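Side-chain contacts in 4-alpha-glucanotransferase (Corynebacterium glutamicum, PDB 5B68), which is an amylomaltase, also called a disproportionating enzyme, with a TIM-barrel domain that follows an N-terminal beta-sandwich domain: residues His222-Glu225 / Pro229-Asp232; Gln318-Gly323 / Leu447-Arg452; Ala385-Gly390 / Ile441-Leu446; Asp486-Val491 / Ala522-Met527. One frame throughout, in Å; residues are numbered along the deposited sequence.

Interaction 1: residues His222-Glu225 / Pro229-Asp232; sequences HAAE and PTED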
loop_
_atom_site.group_PDB
_atom_site.type_symbol
_atom_site.label_atom_id
_atom_site.label_comp_id
_atom_site.label_asym_id
_atom_site.label_seq_id
_atom_site.Cartn_x
_atom_site.Cartn_y
_atom_site.Cartn_z
ATOM N N HIS A 222 7.975 3.853 0.515
ATOM C CA HIS A 222 8.719 2.861 -0.234
ATOM C C HIS A 222 9.822 3.523 -1.086
ATOM O O HIS A 222 9.676 4.628 -1.616
ATOM C CB HIS A 222 7.837 2.105 -1.211
ATOM C CG HIS A 222 6.531 1.615 -0.692
ATOM N ND1 HIS A 222 6.448 0.700 0.327
ATOM C CD2 HIS A 222 5.258 1.840 -1.111
ATOM C CE1 HIS A 222 5.174 0.398 0.529
ATOM N NE2 HIS A 222 4.437 1.122 -0.288
ATOM N N ALA A 223 10.919 2.811 -1.250
ATOM C CA ALA A 223 12.037 3.339 -2.004
ATOM C C ALA A 223 11.678 3.560 -3.464
ATOM O O ALA A 223 10.945 2.798 -4.046
ATOM C CB ALA A 223 13.233 2.413 -1.896
ATOM N N ALA A 224 12.245 4.604 -4.038
ATOM C CA ALA A 224 12.116 4.869 -5.443
ATOM C C ALA A 224 13.504 4.719 -6.053
ATOM O O ALA A 224 14.296 3.959 -5.571
ATOM C CB ALA A 224 11.531 6.244 -5.690
ATOM N N GLU A 225 13.771 5.417 -7.135
ATOM C CA GLU A 225 15.098 5.422 -7.713
ATOM C C GLU A 225 16.187 5.737 -6.693
ATOM O O GLU A 225 15.985 6.566 -5.841
ATOM C CB GLU A 225 15.135 6.414 -8.869
ATOM C CG GLU A 225 14.225 6.033 -10.022
ATOM C CD GLU A 225 12.811 6.582 -9.905
ATOM O OE1 GLU A 225 12.487 7.188 -8.882
ATOM O OE2 GLU A 225 12.021 6.389 -10.835
ATOM N N PRO A 229 17.237 11.518 -11.329
ATOM C CA PRO A 229 15.925 11.969 -10.839
ATOM C C PRO A 229 15.049 10.876 -10.257
ATOM O O PRO A 229 15.144 9.746 -10.674
ATOM C CB PRO A 229 15.258 12.542 -12.078
ATOM C CG PRO A 229 15.655 11.618 -13.128
ATOM C CD PRO A 229 17.112 11.430 -12.872
ATOM N N THR A 230 14.177 11.246 -9.328
ATOM C CA THR A 230 13.389 10.281 -8.568
ATOM C C THR A 230 11.875 10.618 -8.707
ATOM O O THR A 230 11.513 11.769 -8.973
ATOM C CB THR A 230 13.920 10.154 -7.113
ATOM O OG1 THR A 230 13.367 8.975 -6.515
ATOM C CG2 THR A 230 13.599 11.383 -6.282
ATOM N N GLU A 231 11.049 9.587 -8.613
ATOM C CA GLU A 231 9.588 9.665 -8.735
ATOM C C GLU A 231 9.001 10.491 -7.598
ATOM O O GLU A 231 9.264 10.208 -6.432
ATOM C CB GLU A 231 9.011 8.223 -8.673
ATOM C CG GLU A 231 7.524 8.035 -8.737
ATOM C CD GLU A 231 6.888 8.737 -9.926
ATOM O OE1 GLU A 231 7.348 8.492 -11.074
ATOM O OE2 GLU A 231 5.961 9.552 -9.715
ATOM N N ASP A 232 8.236 11.521 -7.941
ATOM C CA ASP A 232 7.475 12.301 -6.924
ATOM C C ASP A 232 6.360 11.481 -6.235
ATOM O O ASP A 232 6.134 11.617 -5.026
ATOM C CB ASP A 232 6.797 13.507 -7.587
ATOM C CG ASP A 232 7.776 14.614 -8.024
ATOM O OD1 ASP A 232 8.820 14.832 -7.434
ATOM O OD2 ASP A 232 7.415 15.350 -8.961
#

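Interaction 2: residues Gln318-Gly323 / Leu447-Arg452; sequences QREGQG and LRTVLR. With SO4 (sulfate ion), chain F.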
loop_
_atom_site.group_PDB
_atom_site.type_symbol
_atom_site.label_atom_id
_atom_site.label_comp_id
_atom_site.label_asym_id
_atom_site.label_seq_id
_atom_site.Cartn_x
_atom_site.Cartn_y
_atom_site.Cartn_z
ATOM N N GLN A 318 21.603 -9.603 8.500
ATOM C CA GLN A 318 21.263 -11.027 8.663
ATOM C C GLN A 318 19.782 -11.157 8.635
ATOM O O GLN A 318 19.268 -12.061 7.953
ATOM C CB GLN A 318 21.714 -11.675 10.003
ATOM C CG GLN A 318 23.091 -12.319 10.012
ATOM C CD GLN A 318 23.215 -13.621 9.185
ATOM O OE1 GLN A 318 22.378 -13.933 8.329
ATOM N NE2 GLN A 318 24.294 -14.380 9.441
ATOM N N ARG A 319 19.100 -10.274 9.370
ATOM C CA ARG A 319 17.651 -10.359 9.450
ATOM C C ARG A 319 16.999 -10.233 8.073
ATOM O O ARG A 319 16.017 -10.961 7.788
ATOM C CB ARG A 319 17.102 -9.313 10.442
ATOM C CG ARG A 319 15.598 -9.404 10.748
ATOM C CD ARG A 319 15.126 -8.218 11.558
ATOM N NE ARG A 319 15.102 -6.975 10.740
ATOM C CZ ARG A 319 15.011 -5.743 11.214
ATOM N NH1 ARG A 319 14.910 -4.697 10.381
ATOM N NH2 ARG A 319 14.871 -5.534 12.512
ATOM N N GLU A 320 17.500 -9.350 7.218
ATOM C CA GLU A 320 16.829 -9.009 5.962
ATOM C C GLU A 320 17.163 -9.943 4.802
ATOM O O GLU A 320 16.449 -10.021 3.814
ATOM C CB GLU A 320 17.109 -7.533 5.562
ATOM C CG GLU A 320 16.611 -6.567 6.620
ATOM C CD GLU A 320 15.113 -6.580 6.772
ATOM O OE1 GLU A 320 14.660 -6.308 7.894
ATOM O OE2 GLU A 320 14.377 -6.811 5.780
ATOM N N GLY A 321 18.276 -10.668 4.915
ATOM C CA GLY A 321 18.523 -11.735 3.980
ATOM C C GLY A 321 18.745 -11.353 2.564
ATOM O O GLY A 321 19.163 -10.203 2.221
ATOM N N GLN A 322 18.430 -12.276 1.681
ATOM C CA GLN A 322 18.852 -12.099 0.334
ATOM C C GLN A 322 18.118 -11.001 -0.419
ATOM O O GLN A 322 18.691 -10.404 -1.357
ATOM C CB GLN A 322 18.712 -13.413 -0.431
ATOM C CG GLN A 322 19.290 -13.450 -1.849
ATOM C CD GLN A 322 20.796 -13.273 -1.846
ATOM O OE1 GLN A 322 21.363 -12.543 -2.641
ATOM N NE2 GLN A 322 21.429 -13.909 -0.929
ATOM N N GLY A 323 16.861 -10.750 -0.073
ATOM C CA GLY A 323 16.129 -9.690 -0.763
ATOM C C GLY A 323 16.847 -8.356 -0.565
ATOM O O GLY A 323 16.758 -7.508 -1.450
ATOM N N LEU A 447 5.288 -6.980 3.608
ATOM C CA LEU A 447 4.438 -6.666 4.719
ATOM C C LEU A 447 5.187 -6.560 6.033
ATOM O O LEU A 447 4.923 -5.652 6.887
ATOM C CB LEU A 447 3.273 -7.670 4.853
ATOM C CG LEU A 447 2.200 -7.666 3.795
ATOM C CD1 LEU A 447 1.294 -8.906 3.846
ATOM C CD2 LEU A 447 1.375 -6.385 3.955
ATOM N N ARG A 448 6.049 -7.538 6.297
ATOM C CA ARG A 448 6.743 -7.505 7.528
ATOM C C ARG A 448 7.617 -6.205 7.678
ATOM O O ARG A 448 7.711 -5.651 8.750
ATOM C CB ARG A 448 7.637 -8.737 7.644
ATOM C CG ARG A 448 8.339 -8.816 8.937
ATOM C CD ARG A 448 8.757 -10.205 9.243
ATOM N NE ARG A 448 7.641 -11.134 9.327
ATOM C CZ ARG A 448 7.775 -12.401 9.669
ATOM N NH1 ARG A 448 8.985 -12.878 9.959
ATOM N NH2 ARG A 448 6.722 -13.220 9.717
ATOM N N THR A 449 8.236 -5.752 6.605
ATOM C CA THR A 449 9.007 -4.510 6.636
ATOM C C THR A 449 8.095 -3.264 6.837
ATOM O O THR A 449 8.370 -2.425 7.705
ATOM C CB THR A 449 9.870 -4.382 5.416
ATOM O OG1 THR A 449 10.809 -5.480 5.418
ATOM C CG2 THR A 449 10.622 -3.068 5.439
ATOM N N VAL A 450 6.982 -3.229 6.139
ATOM C CA VAL A 450 6.013 -2.133 6.246
ATOM C C VAL A 450 5.499 -2.014 7.665
ATOM O O VAL A 450 5.392 -0.917 8.202
ATOM C CB VAL A 450 4.855 -2.192 5.199
ATOM C CG1 VAL A 450 3.851 -1.090 5.428
ATOM C CG2 VAL A 450 5.370 -2.099 3.801
ATOM N N LEU A 451 5.223 -3.143 8.295
ATOM C CA LEU A 451 4.680 -3.170 9.638
ATOM C C LEU A 451 5.693 -3.126 10.774
ATOM O O LEU A 451 5.313 -3.031 11.909
ATOM C CB LEU A 451 3.802 -4.405 9.811
ATOM C CG LEU A 451 2.457 -4.298 9.105
ATOM C CD1 LEU A 451 1.962 -5.655 8.673
ATOM C CD2 LEU A 451 1.443 -3.603 9.992
ATOM N N ARG A 452 6.974 -3.196 10.463
ATOM C CA ARG A 452 7.962 -3.390 11.516
ATOM C C ARG A 452 7.976 -2.275 12.547
ATOM O O ARG A 452 8.105 -2.522 13.720
ATOM C CB ARG A 452 9.363 -3.566 10.942
ATOM C CG ARG A 452 10.325 -4.159 11.946
ATOM C CD ARG A 452 11.641 -4.488 11.303
ATOM N NE ARG A 452 11.596 -5.725 10.554
ATOM C CZ ARG A 452 11.546 -6.937 11.092
ATOM N NH1 ARG A 452 11.528 -7.989 10.311
ATOM N NH2 ARG A 452 11.519 -7.098 12.398
HETATM S S SO4 F . 11.911 -11.004 12.326
HETATM O O1 SO4 F . 13.140 -11.834 12.426
HETATM O O2 SO4 F . 10.781 -11.674 12.986
HETATM O O3 SO4 F . 11.645 -10.802 10.857
HETATM O O4 SO4 F . 12.127 -9.793 13.106
HETATM O O HOH W 1 12.242 -5.114 8.021
HETATM O O HOH W 2 13.139 -4.984 4.358
HETATM O O HOH W 3 11.682 -8.277 6.878
#

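Interaction 3: residues Ala385-Gly390 / Ile441-Leu446; sequences ADLAVG and IPWRNL. With SO4 (sulfate ion), chain K.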
loop_
_atom_site.group_PDB
_atom_site.type_symbol
_atom_site.label_atom_id
_atom_site.label_comp_id
_atom_site.label_asym_id
_atom_site.label_seq_id
_atom_site.Cartn_x
_atom_site.Cartn_y
_atom_site.Cartn_z
ATOM N N ALA A 385 1.419 3.165 8.552
ATOM C CA ALA A 385 1.988 3.148 7.239
ATOM C C ALA A 385 0.920 2.933 6.152
ATOM O O ALA A 385 -0.221 2.488 6.423
ATOM C CB ALA A 385 3.071 2.045 7.227
ATOM N N ASP A 386 1.247 3.318 4.931
ATOM C CA ASP A 386 0.371 3.148 3.764
ATOM C C ASP A 386 1.121 2.282 2.741
ATOM O O ASP A 386 2.264 2.571 2.450
ATOM C CB ASP A 386 0.033 4.520 3.160
ATOM C CG ASP A 386 -1.053 4.497 2.081
ATOM O OD1 ASP A 386 -1.425 3.471 1.492
ATOM O OD2 ASP A 386 -1.489 5.568 1.715
ATOM N N LEU A 387 0.441 1.279 2.187
ATOM C CA LEU A 387 1.034 0.312 1.205
ATOM C C LEU A 387 0.485 0.639 -0.141
ATOM O O LEU A 387 -0.715 0.504 -0.382
ATOM C CB LEU A 387 0.658 -1.096 1.603
ATOM C CG LEU A 387 1.116 -2.278 0.705
ATOM C CD1 LEU A 387 2.636 -2.288 0.538
ATOM C CD2 LEU A 387 0.563 -3.556 1.305
ATOM N N ALA A 388 1.346 1.098 -1.050
ATOM C CA ALA A 388 0.985 1.295 -2.394
ATOM C C ALA A 388 0.507 -0.055 -3.038
ATOM O O ALA A 388 0.878 -1.131 -2.543
ATOM C CB ALA A 388 2.215 1.850 -3.109
ATOM N N VAL A 389 -0.253 0.013 -4.112
ATOM C CA VAL A 389 -0.772 -1.175 -4.806
ATOM C C VAL A 389 0.326 -1.953 -5.560
ATOM O O VAL A 389 0.210 -3.151 -5.783
ATOM C CB VAL A 389 -1.839 -0.858 -5.911
ATOM C CG1 VAL A 389 -2.626 -2.145 -6.158
ATOM C CG2 VAL A 389 -2.769 0.207 -5.494
ATOM N N GLY A 390 1.331 -1.235 -6.014
ATOM C CA GLY A 390 2.281 -1.856 -6.911
ATOM C C GLY A 390 3.486 -1.010 -7.176
ATOM O O GLY A 390 3.733 -0.027 -6.527
ATOM N N ILE A 441 6.265 -15.753 -0.123
ATOM C CA ILE A 441 7.285 -15.164 0.684
ATOM C C ILE A 441 7.553 -13.682 0.316
ATOM O O ILE A 441 7.787 -12.888 1.239
ATOM C CB ILE A 441 8.584 -16.008 0.659
ATOM C CG1 ILE A 441 8.320 -17.373 1.304
ATOM C CG2 ILE A 441 9.744 -15.226 1.269
ATOM C CD1 ILE A 441 7.988 -17.364 2.800
ATOM N N PRO A 442 7.460 -13.305 -0.982
ATOM C CA PRO A 442 7.617 -11.861 -1.310
ATOM C C PRO A 442 6.525 -10.936 -0.708
ATOM O O PRO A 442 6.811 -9.800 -0.315
ATOM C CB PRO A 442 7.566 -11.883 -2.810
ATOM C CG PRO A 442 8.233 -13.203 -3.170
ATOM C CD PRO A 442 7.534 -14.107 -2.202
ATOM N N TRP A 443 5.311 -11.466 -0.606
ATOM C CA TRP A 443 4.172 -10.730 0.014
ATOM C C TRP A 443 4.441 -10.628 1.533
ATOM O O TRP A 443 4.352 -9.541 2.149
ATOM C CB TRP A 443 2.877 -11.479 -0.271
ATOM C CG TRP A 443 1.625 -10.926 0.318
ATOM C CD1 TRP A 443 0.668 -11.649 0.930
ATOM C CD2 TRP A 443 1.110 -9.593 0.218
ATOM N NE1 TRP A 443 -0.366 -10.844 1.325
ATOM C CE2 TRP A 443 -0.155 -9.593 0.836
ATOM C CE3 TRP A 443 1.582 -8.409 -0.337
ATOM C CZ2 TRP A 443 -0.928 -8.437 0.970
ATOM C CZ3 TRP A 443 0.853 -7.276 -0.215
ATOM C CH2 TRP A 443 -0.434 -7.289 0.426
ATOM N N ARG A 444 4.802 -11.770 2.189
ATOM C CA ARG A 444 5.213 -11.738 3.555
ATOM C C ARG A 444 6.313 -10.680 3.848
ATOM O O ARG A 444 6.213 -9.925 4.820
ATOM C CB ARG A 444 5.795 -13.105 4.026
ATOM C CG ARG A 444 6.173 -13.073 5.504
ATOM C CD ARG A 444 6.884 -14.361 5.912
ATOM N NE ARG A 444 8.234 -14.376 5.417
ATOM C CZ ARG A 444 9.091 -15.402 5.547
ATOM N NH1 ARG A 444 8.701 -16.513 6.152
ATOM N NH2 ARG A 444 10.329 -15.341 4.999
ATOM N N ASN A 445 7.365 -10.687 3.030
ATOM C CA ASN A 445 8.534 -9.894 3.363
ATOM C C ASN A 445 8.243 -8.384 3.222
ATOM O O ASN A 445 8.708 -7.597 4.091
ATOM C CB ASN A 445 9.709 -10.315 2.487
ATOM C CG ASN A 445 10.275 -11.682 2.898
ATOM O OD1 ASN A 445 9.897 -12.249 3.896
ATOM N ND2 ASN A 445 11.212 -12.157 2.135
ATOM N N LEU A 446 7.498 -7.982 2.189
ATOM C CA LEU A 446 7.161 -6.562 2.062
ATOM C C LEU A 446 6.257 -6.129 3.248
ATOM O O LEU A 446 6.512 -5.087 3.892
ATOM C CB LEU A 446 6.624 -6.219 0.719
ATOM C CG LEU A 446 5.173 -6.517 0.394
ATOM C CD1 LEU A 446 4.192 -5.440 0.857
ATOM C CD2 LEU A 446 5.063 -6.743 -1.060
HETATM S S SO4 K . 11.495 -18.774 5.884
HETATM O O1 SO4 K . 12.286 -19.476 6.931
HETATM O O2 SO4 K . 11.567 -19.470 4.573
HETATM O O3 SO4 K . 10.053 -18.732 6.289
HETATM O O4 SO4 K . 12.124 -17.437 5.755
#

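Interaction 4: residues Asp486-Val491 / Ala522-Met527; sequences DHNALV and AQRGIM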
loop_
_atom_site.group_PDB
_atom_site.type_symbol
_atom_site.label_atom_id
_atom_site.label_comp_id
_atom_site.label_asym_id
_atom_site.label_seq_id
_atom_site.Cartn_x
_atom_site.Cartn_y
_atom_site.Cartn_z
ATOM N N ASP A 486 -5.854 -15.766 -4.938
ATOM C CA ASP A 486 -6.339 -16.500 -3.807
ATOM C C ASP A 486 -6.463 -15.560 -2.611
ATOM O O ASP A 486 -5.471 -15.348 -1.867
ATOM C CB ASP A 486 -5.455 -17.700 -3.516
ATOM C CG ASP A 486 -5.930 -18.516 -2.334
ATOM O OD1 ASP A 486 -6.940 -18.212 -1.610
ATOM O OD2 ASP A 486 -5.324 -19.591 -2.199
ATOM N N HIS A 487 -7.681 -15.025 -2.404
ATOM C CA HIS A 487 -7.882 -14.046 -1.322
ATOM C C HIS A 487 -7.623 -14.652 0.077
ATOM O O HIS A 487 -7.198 -13.948 1.023
ATOM C CB HIS A 487 -9.268 -13.378 -1.390
ATOM C CG HIS A 487 -10.362 -14.376 -1.362
ATOM N ND1 HIS A 487 -10.899 -14.839 -0.187
ATOM C CD2 HIS A 487 -10.882 -15.134 -2.342
ATOM C CE1 HIS A 487 -11.746 -15.812 -0.445
ATOM N NE2 HIS A 487 -11.747 -16.018 -1.742
ATOM N N ASN A 488 -7.881 -15.934 0.232
ATOM C CA ASN A 488 -7.592 -16.579 1.494
ATOM C C ASN A 488 -6.094 -16.494 1.846
ATOM O O ASN A 488 -5.744 -16.246 3.011
ATOM C CB ASN A 488 -8.051 -17.975 1.573
ATOM C CG ASN A 488 -9.566 -18.080 1.699
ATOM O OD1 ASN A 488 -10.218 -17.350 2.428
ATOM N ND2 ASN A 488 -10.104 -18.987 0.976
ATOM N N ALA A 489 -5.275 -16.642 0.831
ATOM C CA ALA A 489 -3.850 -16.390 0.993
ATOM C C ALA A 489 -3.465 -14.924 1.158
ATOM O O ALA A 489 -2.808 -14.591 2.141
ATOM C CB ALA A 489 -3.073 -17.061 -0.137
ATOM N N LEU A 490 -3.874 -14.030 0.257
ATOM C CA LEU A 490 -3.431 -12.635 0.337
ATOM C C LEU A 490 -3.995 -11.931 1.579
ATOM O O LEU A 490 -3.267 -11.258 2.320
ATOM C CB LEU A 490 -3.803 -11.890 -0.945
ATOM C CG LEU A 490 -2.970 -12.282 -2.189
ATOM C CD1 LEU A 490 -3.274 -11.431 -3.373
ATOM C CD2 LEU A 490 -1.484 -12.180 -1.904
ATOM N N VAL A 491 -5.281 -12.108 1.834
ATOM C CA VAL A 491 -5.921 -11.477 2.995
ATOM C C VAL A 491 -5.475 -12.128 4.250
ATOM O O VAL A 491 -5.208 -11.451 5.277
ATOM C CB VAL A 491 -7.471 -11.586 2.949
ATOM C CG1 VAL A 491 -8.089 -11.045 4.224
ATOM C CG2 VAL A 491 -8.056 -10.849 1.757
ATOM N N ALA A 522 -14.212 -7.993 6.636
ATOM C CA ALA A 522 -14.798 -7.618 7.919
ATOM C C ALA A 522 -14.623 -8.705 8.922
ATOM O O ALA A 522 -14.359 -8.461 10.081
ATOM C CB ALA A 522 -16.302 -7.410 7.780
ATOM N N GLN A 523 -14.777 -9.933 8.469
ATOM C CA GLN A 523 -14.602 -11.043 9.414
ATOM C C GLN A 523 -13.224 -11.128 10.024
ATOM O O GLN A 523 -13.058 -11.496 11.208
ATOM C CB GLN A 523 -14.924 -12.370 8.749
ATOM C CG GLN A 523 -16.415 -12.550 8.548
ATOM C CD GLN A 523 -16.748 -13.767 7.695
ATOM O OE1 GLN A 523 -15.860 -14.531 7.334
ATOM N NE2 GLN A 523 -18.041 -13.934 7.350
ATOM N N ARG A 524 -12.251 -10.714 9.260
ATOM C CA ARG A 524 -10.867 -10.663 9.792
ATOM C C ARG A 524 -10.534 -9.493 10.639
ATOM O O ARG A 524 -9.366 -9.336 11.069
ATOM C CB ARG A 524 -9.889 -10.654 8.600
ATOM C CG ARG A 524 -10.003 -11.861 7.742
ATOM C CD ARG A 524 -8.981 -12.902 8.125
ATOM N NE ARG A 524 -8.946 -13.907 7.094
ATOM C CZ ARG A 524 -8.171 -14.992 7.103
ATOM N NH1 ARG A 524 -7.300 -15.297 8.091
ATOM N NH2 ARG A 524 -8.254 -15.807 6.043
ATOM N N GLY A 525 -11.501 -8.573 10.837
ATOM C CA GLY A 525 -11.228 -7.346 11.483
ATOM C C GLY A 525 -10.472 -6.290 10.713
ATOM O O GLY A 525 -9.875 -5.406 11.338
ATOM N N ILE A 526 -10.542 -6.368 9.371
ATOM C CA ILE A 526 -9.974 -5.368 8.528
ATOM C C ILE A 526 -11.004 -4.246 8.359
ATOM O O ILE A 526 -12.159 -4.510 7.943
ATOM C CB ILE A 526 -9.538 -5.973 7.208
ATOM C CG1 ILE A 526 -8.374 -6.976 7.479
ATOM C CG2 ILE A 526 -9.116 -4.894 6.223
ATOM C CD1 ILE A 526 -7.986 -7.856 6.266
ATOM N N MET A 527 -10.566 -3.018 8.615
ATOM C CA MET A 527 -11.447 -1.852 8.580
ATOM C C MET A 527 -11.599 -1.334 7.224
ATOM O O MET A 527 -10.677 -1.424 6.387
ATOM C CB MET A 527 -10.889 -0.798 9.505
ATOM C CG MET A 527 -10.844 -1.244 10.949
ATOM S SD MET A 527 -10.311 0.108 12.032
ATOM C CE MET A 527 -9.863 -0.805 13.509
HETATM O O HOH W 4 -6.397 -17.625 5.370
HETATM O O HOH W 5 -9.923 -14.885 3.657
#

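Interaction 1: residues His222-Glu225 / Pro229-Asp232
Glu-225 turns back on Thr-230 and Glu-231 within the long loop that leaves strand 215-218 of the TIM barrel, so that a side-chain carboxylate ties two non-regular segments together at the surface. Its CB passes the carbonyl O of Pro-229 at 3.8 Å, and CG lies alongside the same oxygen at 3.9 Å. The chain then bends at chi2 (89°), which brings CD to 3.7 Å from Glu-231 N. At the tip, OE1 of Glu-225 accepts the backbone N-H of Glu-231 in a bond of 2.8 Å with an angle of 154°. The donor meets the syn side of the carboxylate but stands 33° out of its plane, so the grip is firm in length and imperfect in direction. The hydroxyl OG1 of Thr-230 lies 3.1 Å from the same Glu-225 OE1, although it may instead bond to another acceptor. Helix 286-301 adds Asn-287 OD1, which accepts from Thr-230 N, and Tyr-290 OH, which bonds Glu-225 O, so both segments are tied to that helix. The methyl CB of Ala-224 touches Thr-230 OG1 at 3.4 Å.

Interaction 2: residues Gln318-Gly323 / Leu447-Arg452
The guanidinium groups of Arg-319 and Arg-452 lie flat on each other between helices 318-323 and 447-452. Their centres are 3.6 Å apart and their planes differ by 7°, while the two side chains run antiparallel, each passing alongside the other. The stack also takes in aliphatic carbon, since Arg-452 CD sits 3.4 Å from Arg-319 NH1, over that guanidinium face. What holds the two groups lies mostly at their edges. Arg-319 presents NE and NH1 side-on to a single oxygen, Glu-320 OE1, in a salt bridge at 3.0 Å from NE, with the oxygen near the guanidinium plane. Arg-452, bent at both chi3 (-79°) and chi4 (-73°), turns NH1 and NH2 toward separate oxygens of a sulfate ion: NH1 to O3 and NH2 to O4, each 2.9 Å. Arg-448 NH1 adds a weak bond to O3.

Farther out, water 1 joins the helices: it donates to Glu-320 OE1 and accepts from Arg-452 NE, each at 2.7 Å, and also bonds Thr-449 OG1. Water 2 likewise links Glu-320 OE2 to Thr-449 OG1. The second shell is charged too, with Asp-364 pairing with Arg-319 NH1 and Arg-241 with Glu-320 OE2. With the axes 12.5 Å apart, long side chains and water bridge the gap in place of close helix packing. The anions at their edges probably balance the two positive charges of the stack; Glu-320 and Asp-364 do so from the protein, the sulfate perhaps only in the crystal.

Interaction 3: residues Ala385-Gly390 / Ile441-Leu446
Leu-387, where strand 385-387 gives way to loop, stands with its CA 9.2 Å from the CA of Leu-446, which lies on helix 441-446 in the crossover from strand 382-387 to its parallel neighbour 456-459. Side chains span that spacing. Leu-387 directs its CB toward the helix, and with CG anti to the backbone N (chi1 178°) its CD1 meets Leu-446 while its CD2 mainly meets Trp-443. CD1 touches CD1 of Leu-446 at 3.5 Å, methyl to methyl, between side chains that cross at about a right angle. CD2 reaches the outer six-membered ring of Trp-443, equally 4.0 Å from CH2 and CZ3, and approaches the ring obliquely. The polar end of the indole has a different partner: NE1 of Trp-443 bonds Leu-490 O on helix 487-500, which probably helps to hold the ring beside the leucine.

Arg-444 gives NE to Asn-445 OD1 at 3.1 Å, nearly in the guanidinium plane, while its NH1 and NH2 hold O3 and O4 of a sulfate ion at 2.6 Å and 2.9 Å. CD1 of Ile-441 lies over one face of the same group. Between strand and helix there is no hydrogen bond, so van der Waals packing, probably with burial of hydrocarbon from water, joins them, and polar bonding is left to other side chains of the helix.

Interaction 4: residues Asp486-Val491 / Ala522-Met527
Apolar packing joins helix 487-491 to segment 522-527 through one methyl of Val-491. Its CG1 meets CD1 of Ile-526 at 3.8 Å and lies 4.1 Å from CG of Arg-524, whose aliphatic stem runs obliquely across it. Arg-524 reaches this place with CG anti to its carbonyl carbon and a bend at chi2 (-96°), after which the chain runs extended toward the first turn of the helix.

Water carries the polar part. Arg-524 NH2 gives a hydrogen bond to water 4 at 2.7 Å, and that water donates to the backbone O of Asn-488. NH2 also serves water 5, near the guanidinium plane, which donates to Asn-488 OD1 at 2.8 Å. One nitrogen is thereby linked to both the main chain and the side chain of a single residue, while the direct gap from Arg-524 NH2 to Asn-488 O is 4.0 Å. NH1 bonds Thr-162 OG1, at the end of strand 153-162 of the beta sandwich, and Pro-163 O just after it.

Helix-end capping marks the two ends that meet. Asp-486 is the N-cap of the helix, its OD1 accepting weakly from Ala-489 N at 3.3 Å. Gly-525 closes the preceding helix in a Schellman motif, with positive phi (74°). Beyond it, Met-527 pairs through its backbone with Val-505 and Gly-507. The beginning of helix 487-500 thus packs on the end of helix 515-523, two successive helices of the beta/alpha barrel flanking strand 504-507, with Arg-524 extending the join to the beta-sandwich domain.

In the fold
Interactions 2 and 3 both use helix 441-452: interaction 3 packs its early turns on strand 382-387 by buried hydrocarbon, while interaction 2, partly buried, meets helix 307-338 by charge, stacking and water. Interaction 4 is buried yet mixes apolar packing with water bridges, and it touches interaction 3 through Trp-443. Interaction 1 is the surface contact, centred on one carboxylate; its His-222 nevertheless packs against Val-450 of interaction 2 and Leu-387 of interaction 3, and probably bonds Ala-388 N through NE2. Interactions 1 and 4 do not touch; their centres are about 30 Å apart, on opposite sides of the chain's centre.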